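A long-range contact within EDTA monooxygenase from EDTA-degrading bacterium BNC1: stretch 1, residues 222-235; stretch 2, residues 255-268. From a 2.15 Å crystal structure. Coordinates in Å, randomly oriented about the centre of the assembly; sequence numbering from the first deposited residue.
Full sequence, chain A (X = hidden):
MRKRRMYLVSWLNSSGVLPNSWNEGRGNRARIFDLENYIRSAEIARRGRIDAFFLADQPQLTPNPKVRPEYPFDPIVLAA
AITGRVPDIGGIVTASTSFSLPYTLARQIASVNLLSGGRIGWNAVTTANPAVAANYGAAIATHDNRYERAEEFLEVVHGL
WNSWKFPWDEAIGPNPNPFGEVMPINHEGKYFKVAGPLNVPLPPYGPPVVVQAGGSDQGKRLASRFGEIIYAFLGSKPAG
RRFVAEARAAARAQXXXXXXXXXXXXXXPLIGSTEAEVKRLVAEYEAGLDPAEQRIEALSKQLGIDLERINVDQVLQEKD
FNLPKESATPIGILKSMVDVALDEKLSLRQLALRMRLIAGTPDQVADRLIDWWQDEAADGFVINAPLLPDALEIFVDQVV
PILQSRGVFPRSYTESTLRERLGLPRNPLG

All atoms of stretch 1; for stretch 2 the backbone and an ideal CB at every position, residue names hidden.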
ATOM      1  N   LEU A 222     -18.689   5.764 -16.727  1.00 27.40           N
ATOM      2  CA  LEU A 222     -17.844   5.984 -15.561  1.00 29.57           C
ATOM      3  C   LEU A 222     -16.725   6.972 -15.893  1.00 25.01           C
ATOM      4  O   LEU A 222     -16.472   7.926 -15.145  1.00 24.10           O
ATOM      5  CB  LEU A 222     -17.276   4.654 -15.078  1.00 25.92           C
ATOM      6  CG  LEU A 222     -16.757   4.624 -13.643  1.00 30.54           C
ATOM      7  CD1 LEU A 222     -17.903   4.678 -12.638  1.00 30.58           C
ATOM      8  CD2 LEU A 222     -15.958   3.382 -13.425  1.00 29.19           C
ATOM      9  N   ALA A 223     -16.064   6.773 -17.034  1.00 23.53           N
ATOM     10  CA  ALA A 223     -14.946   7.633 -17.399  1.00 22.36           C
ATOM     11  C   ALA A 223     -15.388   9.076 -17.578  1.00 21.46           C
ATOM     12  O   ALA A 223     -14.672  10.002 -17.178  1.00 23.88           O
ATOM     13  CB  ALA A 223     -14.278   7.116 -18.669  1.00 26.41           C
ATOM     14  N   SER A 224     -16.570   9.293 -18.174  1.00 24.13           N
ATOM     15  CA  SER A 224     -17.013  10.663 -18.425  1.00 23.59           C
ATOM     16  C   SER A 224     -17.277  11.400 -17.117  1.00 25.46           C
ATOM     17  O   SER A 224     -17.155  12.629 -17.068  1.00 23.72           O
ATOM     18  CB  SER A 224     -18.264  10.671 -19.318  1.00 22.87           C
ATOM     19  OG  SER A 224     -19.422  10.227 -18.606  1.00 26.24           O
ATOM     20  N   ARG A 225     -17.604  10.662 -16.042  1.00 25.74           N
ATOM     21  CA  ARG A 225     -17.923  11.229 -14.730  1.00 28.39           C
ATOM     22  C   ARG A 225     -16.698  11.379 -13.837  1.00 28.12           C
ATOM     23  O   ARG A 225     -16.573  12.378 -13.121  1.00 31.32           O
ATOM     24  CB  ARG A 225     -18.977  10.363 -14.013  1.00 27.19           C
ATOM     25  CG  ARG A 225     -20.316  10.268 -14.770  1.00 37.79           C
ATOM     26  CD  ARG A 225     -21.383   9.424 -14.048  1.00 41.83           C
ATOM     27  NE  ARG A 225     -21.464   9.765 -12.631  1.00 55.63           N
ATOM     28  CZ  ARG A 225     -22.064  10.851 -12.146  1.00 63.52           C
ATOM     29  NH1 ARG A 225     -22.653  11.713 -12.966  1.00 75.38           N
ATOM     30  NH2 ARG A 225     -22.074  11.081 -10.838  1.00 49.48           N
ATOM     31  N   PHE A 226     -15.790  10.405 -13.866  1.00 24.98           N
ATOM     32  CA  PHE A 226     -14.687  10.332 -12.917  1.00 24.80           C
ATOM     33  C   PHE A 226     -13.304  10.165 -13.529  1.00 24.62           C
ATOM     34  O   PHE A 226     -12.327  10.431 -12.834  1.00 25.88           O
ATOM     35  CB  PHE A 226     -14.917   9.176 -11.941  1.00 25.19           C
ATOM     36  CG  PHE A 226     -16.138   9.349 -11.107  1.00 26.51           C
ATOM     37  CD1 PHE A 226     -16.155  10.282 -10.090  1.00 26.90           C
ATOM     38  CD2 PHE A 226     -17.279   8.599 -11.356  1.00 23.82           C
ATOM     39  CE1 PHE A 226     -17.295  10.467  -9.314  1.00 29.52           C
ATOM     40  CE2 PHE A 226     -18.419   8.783 -10.595  1.00 24.65           C
ATOM     41  CZ  PHE A 226     -18.425   9.709  -9.574  1.00 28.29           C
ATOM     42  N   GLY A 227     -13.181   9.734 -14.781  1.00 22.32           N
ATOM     43  CA  GLY A 227     -11.869   9.442 -15.336  1.00 25.44           C
ATOM     44  C   GLY A 227     -11.190  10.708 -15.823  1.00 24.74           C
ATOM     45  O   GLY A 227     -11.789  11.515 -16.537  1.00 29.86           O
ATOM     46  N   GLU A 228      -9.948  10.905 -15.405  1.00 26.38           N
ATOM     47  CA  GLU A 228      -9.156  12.016 -15.912  1.00 23.98           C
ATOM     48  C   GLU A 228      -8.127  11.542 -16.904  1.00 24.58           C
ATOM     49  O   GLU A 228      -7.737  12.297 -17.800  1.00 27.24           O
ATOM     50  CB  GLU A 228      -8.465  12.735 -14.756  1.00 23.36           C
ATOM     51  CG  GLU A 228      -9.452  12.969 -13.642  1.00 23.49           C
ATOM     52  CD  GLU A 228      -8.861  13.679 -12.449  1.00 28.56           C
ATOM     53  OE1 GLU A 228      -8.628  13.016 -11.407  1.00 28.79           O
ATOM     54  OE2 GLU A 228      -8.643  14.901 -12.558  1.00 27.58           O
ATOM     55  N   ILE A 229      -7.679  10.301 -16.741  1.00 23.97           N
ATOM     56  CA  ILE A 229      -6.899   9.603 -17.744  1.00 20.63           C
ATOM     57  C   ILE A 229      -7.656   8.350 -18.141  1.00 19.18           C
ATOM     58  O   ILE A 229      -8.166   7.613 -17.286  1.00 21.75           O
ATOM     59  CB  ILE A 229      -5.492   9.230 -17.255  1.00 22.43           C
ATOM     60  CG1 ILE A 229      -4.807  10.415 -16.577  1.00 27.45           C
ATOM     61  CG2 ILE A 229      -4.678   8.704 -18.428  1.00 19.96           C
ATOM     62  CD1 ILE A 229      -3.437  10.047 -15.994  1.00 27.59           C
ATOM     63  N   ILE A 230      -7.723   8.114 -19.441  1.00 19.11           N
ATOM     64  CA  ILE A 230      -8.345   6.930 -20.003  1.00 16.30           C
ATOM     65  C   ILE A 230      -7.287   6.203 -20.821  1.00 18.55           C
ATOM     66  O   ILE A 230      -6.661   6.802 -21.709  1.00 17.75           O
ATOM     67  CB  ILE A 230      -9.559   7.304 -20.871  1.00 21.57           C
ATOM     68  CG1 ILE A 230     -10.474   8.294 -20.119  1.00 22.21           C
ATOM     69  CG2 ILE A 230     -10.256   6.038 -21.386  1.00 22.67           C
ATOM     70  CD1 ILE A 230     -11.592   8.877 -20.971  1.00 23.53           C
ATOM     71  N   TYR A 231      -7.079   4.925 -20.508  1.00 16.74           N
ATOM     72  CA  TYR A 231      -6.258   4.044 -21.329  1.00 20.88           C
ATOM     73  C   TYR A 231      -7.084   3.495 -22.475  1.00 25.64           C
ATOM     74  O   TYR A 231      -8.255   3.160 -22.300  1.00 21.41           O
ATOM     75  CB  TYR A 231      -5.721   2.875 -20.517  1.00 23.25           C
ATOM     76  CG  TYR A 231      -4.780   3.266 -19.425  1.00 26.60           C
ATOM     77  CD1 TYR A 231      -4.288   4.569 -19.331  1.00 20.47           C
ATOM     78  CD2 TYR A 231      -4.364   2.331 -18.491  1.00 28.59           C
ATOM     79  CE1 TYR A 231      -3.405   4.919 -18.329  1.00 26.40           C
ATOM     80  CE2 TYR A 231      -3.471   2.666 -17.492  1.00 24.59           C
ATOM     81  CZ  TYR A 231      -2.993   3.954 -17.411  1.00 24.48           C
ATOM     82  OH  TYR A 231      -2.119   4.284 -16.399  1.00 27.73           O
ATOM     83  N   ALA A 232      -6.465   3.397 -23.651  1.00 25.07           N
ATOM     84  CA  ALA A 232      -7.164   2.972 -24.851  1.00 26.64           C
ATOM     85  C   ALA A 232      -6.368   1.904 -25.582  1.00 20.70           C
ATOM     86  O   ALA A 232      -5.155   1.742 -25.397  1.00 24.04           O
ATOM     87  CB  ALA A 232      -7.445   4.151 -25.806  1.00 24.33           C
ATOM     88  N   PHE A 233      -7.088   1.175 -26.418  1.00 24.15           N
ATOM     89  CA  PHE A 233      -6.509   0.178 -27.295  1.00 25.90           C
ATOM     90  C   PHE A 233      -5.817   0.885 -28.457  1.00 23.11           C
ATOM     91  O   PHE A 233      -6.292   1.907 -28.961  1.00 23.44           O
ATOM     92  CB  PHE A 233      -7.614  -0.757 -27.793  1.00 27.32           C
ATOM     93  CG  PHE A 233      -7.145  -1.820 -28.728  1.00 30.24           C
ATOM     94  CD1 PHE A 233      -6.320  -2.845 -28.277  1.00 26.28           C
ATOM     95  CD2 PHE A 233      -7.560  -1.824 -30.057  1.00 27.83           C
ATOM     96  CE1 PHE A 233      -5.899  -3.833 -29.145  1.00 31.69           C
ATOM     97  CE2 PHE A 233      -7.145  -2.809 -30.924  1.00 28.34           C
ATOM     98  CZ  PHE A 233      -6.308  -3.813 -30.469  1.00 29.93           C
ATOM     99  N   LEU A 234      -4.661   0.367 -28.853  1.00 21.63           N
ATOM    100  CA  LEU A 234      -3.956   0.933 -29.999  1.00 24.28           C
ATOM    101  C   LEU A 234      -4.448   0.210 -31.252  1.00 24.44           C
ATOM    102  O   LEU A 234      -3.805  -0.692 -31.790  1.00 23.43           O
ATOM    103  CB  LEU A 234      -2.453   0.836 -29.810  1.00 22.50           C
ATOM    104  CG  LEU A 234      -1.664   1.508 -30.945  1.00 25.13           C
ATOM    105  CD1 LEU A 234      -1.474   2.963 -30.645  1.00 17.04           C
ATOM    106  CD2 LEU A 234      -0.314   0.819 -31.196  1.00 22.18           C
ATOM    107  N   GLY A 235      -5.643   0.604 -31.700  1.00 22.76           N
ATOM    108  CA  GLY A 235      -6.258   0.006 -32.870  1.00 19.34           C
ATOM    109  C   GLY A 235      -5.941   0.898 -34.043  1.00 22.73           C
ATOM    110  O   GLY A 235      -4.782   1.302 -34.226  1.00 22.31           O
ATOM    111  N   UNK A 255     -20.676  18.300 -17.793  1.00 34.23           N
ATOM    112  CA  UNK A 255     -20.383  19.581 -17.177  1.00 35.16           C
ATOM    113  C   UNK A 255     -18.975  19.751 -16.646  1.00 38.99           C
ATOM    114  O   UNK A 255     -18.720  20.731 -15.935  1.00 39.23           O
ATOM    115  CB  UNK A 255     -21.367  19.815 -16.029  1.00 35.16           C
ATOM    116  N   UNK A 256     -18.047  18.838 -16.966  1.00 38.49           N
ATOM    117  CA  UNK A 256     -16.687  18.937 -16.444  1.00 36.65           C
ATOM    118  C   UNK A 256     -15.902  20.014 -17.182  1.00 36.33           C
ATOM    119  O   UNK A 256     -16.240  20.379 -18.311  1.00 34.14           O
ATOM    120  CB  UNK A 256     -15.970  17.590 -16.556  1.00 36.65           C
ATOM    121  N   UNK A 257     -14.878  20.581 -16.542  1.00 39.14           N
ATOM    122  CA  UNK A 257     -14.120  21.662 -17.183  1.00 37.57           C
ATOM    123  C   UNK A 257     -13.348  21.147 -18.377  1.00 38.42           C
ATOM    124  O   UNK A 257     -12.948  19.982 -18.425  1.00 39.03           O
ATOM    125  CB  UNK A 257     -13.161  22.316 -16.186  1.00 37.57           C
ATOM    126  N   UNK A 258     -13.130  22.032 -19.345  1.00 39.68           N
ATOM    127  CA  UNK A 258     -12.272  21.684 -20.466  1.00 45.92           C
ATOM    128  C   UNK A 258     -10.894  21.269 -19.956  1.00 42.28           C
ATOM    129  O   UNK A 258     -10.445  21.701 -18.890  1.00 34.49           O
ATOM    130  CB  UNK A 258     -12.156  22.856 -21.442  1.00 45.92           C
ATOM    131  N   UNK A 259     -10.210  20.435 -20.740  1.00 40.44           N
ATOM    132  CA  UNK A 259      -8.937  19.891 -20.302  1.00 36.50           C
ATOM    133  C   UNK A 259      -9.051  18.924 -19.139  1.00 30.06           C
ATOM    134  O   UNK A 259      -8.109  18.773 -18.365  1.00 32.12           O
ATOM    135  CB  UNK A 259      -7.998  21.036 -19.915  1.00 36.50           C
ATOM    136  N   UNK A 260     -10.195  18.280 -18.984  1.00 33.56           N
ATOM    137  CA  UNK A 260     -10.424  17.372 -17.875  1.00 29.73           C
ATOM    138  C   UNK A 260      -9.928  15.950 -18.140  1.00 30.13           C
ATOM    139  O   UNK A 260      -9.842  15.165 -17.194  1.00 29.86           O
ATOM    140  CB  UNK A 260     -11.918  17.339 -17.546  1.00 29.73           C
ATOM    141  N   UNK A 261      -9.602  15.606 -19.391  1.00 26.41           N
ATOM    142  CA  UNK A 261      -9.485  14.226 -19.849  1.00 26.88           C
ATOM    143  C   UNK A 261      -8.312  14.069 -20.815  1.00 24.56           C
ATOM    144  O   UNK A 261      -8.220  14.776 -21.824  1.00 25.84           O
ATOM    145  CB  UNK A 261     -10.785  13.775 -20.518  1.00 26.88           C
ATOM    146  N   UNK A 262      -7.430  13.133 -20.502  1.00 26.86           N
ATOM    147  CA  UNK A 262      -6.364  12.693 -21.386  1.00 24.37           C
ATOM    148  C   UNK A 262      -6.629  11.244 -21.772  1.00 21.92           C
ATOM    149  O   UNK A 262      -7.046  10.445 -20.927  1.00 20.11           O
ATOM    150  CB  UNK A 262      -4.993  12.847 -20.724  1.00 24.37           C
ATOM    151  N   UNK A 263      -6.422  10.921 -23.057  1.00 20.57           N
ATOM    152  CA  UNK A 263      -6.521   9.560 -23.580  1.00 16.66           C
ATOM    153  C   UNK A 263      -5.123   9.061 -23.946  1.00 17.47           C
ATOM    154  O   UNK A 263      -4.398   9.709 -24.719  1.00 21.22           O
ATOM    155  CB  UNK A 263      -7.453   9.505 -24.792  1.00 16.66           C
ATOM    156  N   UNK A 264      -4.759   7.894 -23.423  1.00 19.04           N
ATOM    157  CA  UNK A 264      -3.443   7.293 -23.657  1.00 16.03           C
ATOM    158  C   UNK A 264      -3.624   5.867 -24.169  1.00 17.35           C
ATOM    159  O   UNK A 264      -3.899   4.958 -23.367  1.00 16.80           O
ATOM    160  CB  UNK A 264      -2.599   7.305 -22.381  1.00 16.03           C
ATOM    161  N   UNK A 265      -3.486   5.639 -25.482  1.00 17.82           N
ATOM    162  CA  UNK A 265      -3.434   4.265 -25.995  1.00 21.43           C
ATOM    163  C   UNK A 265      -2.213   3.535 -25.458  1.00 19.99           C
ATOM    164  O   UNK A 265      -1.155   4.126 -25.249  1.00 18.38           O
ATOM    165  CB  UNK A 265      -3.417   4.261 -27.525  1.00 21.43           C
ATOM    166  N   UNK A 266      -2.381   2.241 -25.223  1.00 19.42           N
ATOM    167  CA  UNK A 266      -1.378   1.399 -24.602  1.00 19.20           C
ATOM    168  C   UNK A 266      -0.821   0.475 -25.667  1.00 18.11           C
ATOM    169  O   UNK A 266      -1.574  -0.040 -26.496  1.00 21.78           O
ATOM    170  CB  UNK A 266      -1.957   0.609 -23.426  1.00 19.20           C
ATOM    171  N   UNK A 267       0.490   0.262 -25.654  1.00 18.62           N
ATOM    172  CA  UNK A 267       1.057  -0.647 -26.641  1.00 23.77           C
ATOM    173  C   UNK A 267       2.392  -1.192 -26.151  1.00 23.55           C
ATOM    174  O   UNK A 267       3.019  -0.646 -25.231  1.00 17.30           O
ATOM    175  CB  UNK A 267       1.230   0.058 -27.988  1.00 23.77           C
ATOM    176  N   UNK A 268       2.817  -2.277 -26.795  1.00 20.12           N
ATOM    177  CA  UNK A 268       4.063  -2.968 -26.480  1.00 20.16           C
ATOM    178  C   UNK A 268       5.092  -2.593 -27.543  1.00 22.98           C
ATOM    179  O   UNK A 268       4.915  -2.965 -28.709  1.00 21.38           O
ATOM    180  CB  UNK A 268       3.861  -4.483 -26.415  1.00 20.16           C
TER

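Position 255 has phi/psi 85/11, and no atom of stretch 1 lies within 5.5 Å of its ideal CB. Positive phi favours glycine; Gly 255 closes a Schellman motif.

At 256 the CB points toward the end of helix 222-226, 5.1 Å from Ser 224 O. The carbonyls of Ser 224 and Gly 227 converge there, so a long donor such as arginine or lysine would suit. The residue is Arg 256. Its NH1 donates to Ser 224 O (2.8 Å) and Gly 227 O (3.1 Å), and weakly to Ala 223 O (3.2 Å); NH2 donates to Gly 227 O (2.9 Å). These acceptors lie near the guanidinium plane, as its N-H directions require.

Positions 257 and 258 face nothing here, leaving the choice open: Pro 257 and Glu 258. Position 259, at 68/26, again favours glycine and is Gly 259.

The CB of 260 points sideways, with no stretch 1 atom within 5.5 Å; many small or polar residues would serve. Ser 260 hydrogen-bonds through OG to OG1 of 261 (3.1 Å).

At 261 the ideal CB is 4.7 Å from Gly 227 O and 5.0 Å from Ile 230 CD1, so a side chain both polar and apolar, threonine for instance, or valine, would fit. Thr 261 sets CG2 3.6 Å from Ile 230 CD1, and water 1 joins its OG1 (2.7 Å) to Ala 223 O (2.9 Å).

From 262 the backbone pairs parallel with stretch 1. Position 262 shares a sheet face with Ile 229, which suits aliphatic residues. It is Leu 262, whose N donates to Glu 228 O (2.8 Å).

Position 263 lies on the other face, with Ile 230 and Ala 232; a beta-branched or other aliphatic residue would suit. Val 263 places CG1 3.9 Å from Ala 232 CB.

The CB of 264 is 4.4 Å from Tyr 231 CD1 and 4.7 Å from Ile 229 CG2, favouring a branched apolar chain. Leu 264 brings CG to 3.7 Å from Ile 229 CG2.

At 265, phi is -63° and N has no partner in stretch 1, so proline is admissible beside other apolar residues. Pro 265 CB packs 3.9 Å from Leu 234 CD1.

Position 266 has its CB 3.9 Å from Ala 232 O, allowing small or polar residues. Ser 266 donates from N to that O (2.8 Å).

The CB of 267 points toward Leu 234, inviting an apolar residue. Phe 267 CB lies 3.6 Å from Leu 234 CD2, while its ring leads away.

Position 268 points sideways, out of reach, and is unconstrained: Val 268.

Stretch 2, residues 255-268: GRPEGSTLVLPSFV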
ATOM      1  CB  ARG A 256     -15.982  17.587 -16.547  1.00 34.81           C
ATOM      2  CG  ARG A 256     -16.646  16.573 -15.637  1.00 37.19           C
ATOM      3  CD  ARG A 256     -16.104  15.202 -15.827  1.00 36.20           C
ATOM      4  NE  ARG A 256     -14.702  15.106 -15.433  1.00 37.64           N
ATOM      5  CZ  ARG A 256     -13.932  14.076 -15.764  1.00 43.38           C
ATOM      6  NH1 ARG A 256     -14.447  13.085 -16.487  1.00 26.54           N
ATOM      7  NH2 ARG A 256     -12.664  14.034 -15.385  1.00 41.60           N
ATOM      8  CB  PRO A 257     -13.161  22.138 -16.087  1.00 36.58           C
ATOM      9  CG  PRO A 257     -13.068  20.989 -15.116  1.00 36.74           C
ATOM     10  CD  PRO A 257     -14.390  20.266 -15.189  1.00 37.08           C
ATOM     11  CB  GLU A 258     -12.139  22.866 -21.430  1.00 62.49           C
ATOM     12  CG  GLU A 258     -13.462  23.478 -21.899  1.00 56.50           C
ATOM     13  CD  GLU A 258     -14.331  22.501 -22.683  1.00 57.80           C
ATOM     14  OE1 GLU A 258     -15.459  22.195 -22.219  1.00 50.15           O
ATOM     15  OE2 GLU A 258     -13.884  22.047 -23.763  1.00 50.55           O
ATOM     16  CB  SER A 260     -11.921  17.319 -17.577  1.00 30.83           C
ATOM     17  OG  SER A 260     -12.573  16.677 -18.676  1.00 35.18           O
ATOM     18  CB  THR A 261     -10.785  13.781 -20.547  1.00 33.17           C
ATOM     19  OG1 THR A 261     -11.881  13.840 -19.620  1.00 35.25           O
ATOM     20  CG2 THR A 261     -10.650  12.360 -21.114  1.00 29.42           C
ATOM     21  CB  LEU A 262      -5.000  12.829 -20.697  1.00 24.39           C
ATOM     22  CG  LEU A 262      -4.615  14.229 -20.188  1.00 27.44           C
ATOM     23  CD1 LEU A 262      -3.362  14.117 -19.344  1.00 25.79           C
ATOM     24  CD2 LEU A 262      -4.359  15.163 -21.354  1.00 24.34           C
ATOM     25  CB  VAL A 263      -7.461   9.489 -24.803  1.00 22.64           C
ATOM     26  CG1 VAL A 263      -7.507   8.070 -25.375  1.00 19.18           C
ATOM     27  CG2 VAL A 263      -8.854   9.971 -24.445  1.00 17.47           C
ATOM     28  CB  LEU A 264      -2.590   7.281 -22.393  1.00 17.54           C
ATOM     29  CG  LEU A 264      -2.593   8.499 -21.482  1.00 18.00           C
ATOM     30  CD1 LEU A 264      -1.516   8.336 -20.424  1.00 20.87           C
ATOM     31  CD2 LEU A 264      -2.382   9.779 -22.266  1.00 19.13           C
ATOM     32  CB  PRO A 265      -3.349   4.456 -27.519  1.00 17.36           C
ATOM     33  CG  PRO A 265      -3.851   5.841 -27.778  1.00 16.15           C
ATOM     34  CD  PRO A 265      -3.324   6.617 -26.574  1.00 17.48           C
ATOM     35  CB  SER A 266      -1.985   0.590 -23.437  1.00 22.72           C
ATOM     36  OG  SER A 266      -0.999  -0.176 -22.756  1.00 26.36           O
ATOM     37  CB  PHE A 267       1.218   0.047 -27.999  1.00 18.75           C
ATOM     38  CG  PHE A 267       2.373   0.997 -28.054  1.00 24.45           C
ATOM     39  CD1 PHE A 267       2.298   2.215 -27.434  1.00 21.53           C
ATOM     40  CD2 PHE A 267       3.541   0.658 -28.706  1.00 26.60           C
ATOM     41  CE1 PHE A 267       3.365   3.082 -27.464  1.00 28.04           C
ATOM     42  CE2 PHE A 267       4.605   1.542 -28.745  1.00 26.58           C
ATOM     43  CZ  PHE A 267       4.516   2.744 -28.123  1.00 26.40           C
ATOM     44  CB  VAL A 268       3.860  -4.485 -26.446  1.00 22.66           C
ATOM     45  CG1 VAL A 268       5.182  -5.192 -26.081  1.00 17.72           C
ATOM     46  CG2 VAL A 268       2.711  -4.861 -25.495  1.00 21.79           C
TER
HETATM   47  O   HOH W   1     -13.265  11.587 -19.146  1.00 24.72           O
HETATM   48  O   HOH W   2     -10.286  16.180 -14.687  1.00 30.84           O
HETATM   49  O   HOH W   3      -3.199  -2.019 -27.625  1.00 26.33           O
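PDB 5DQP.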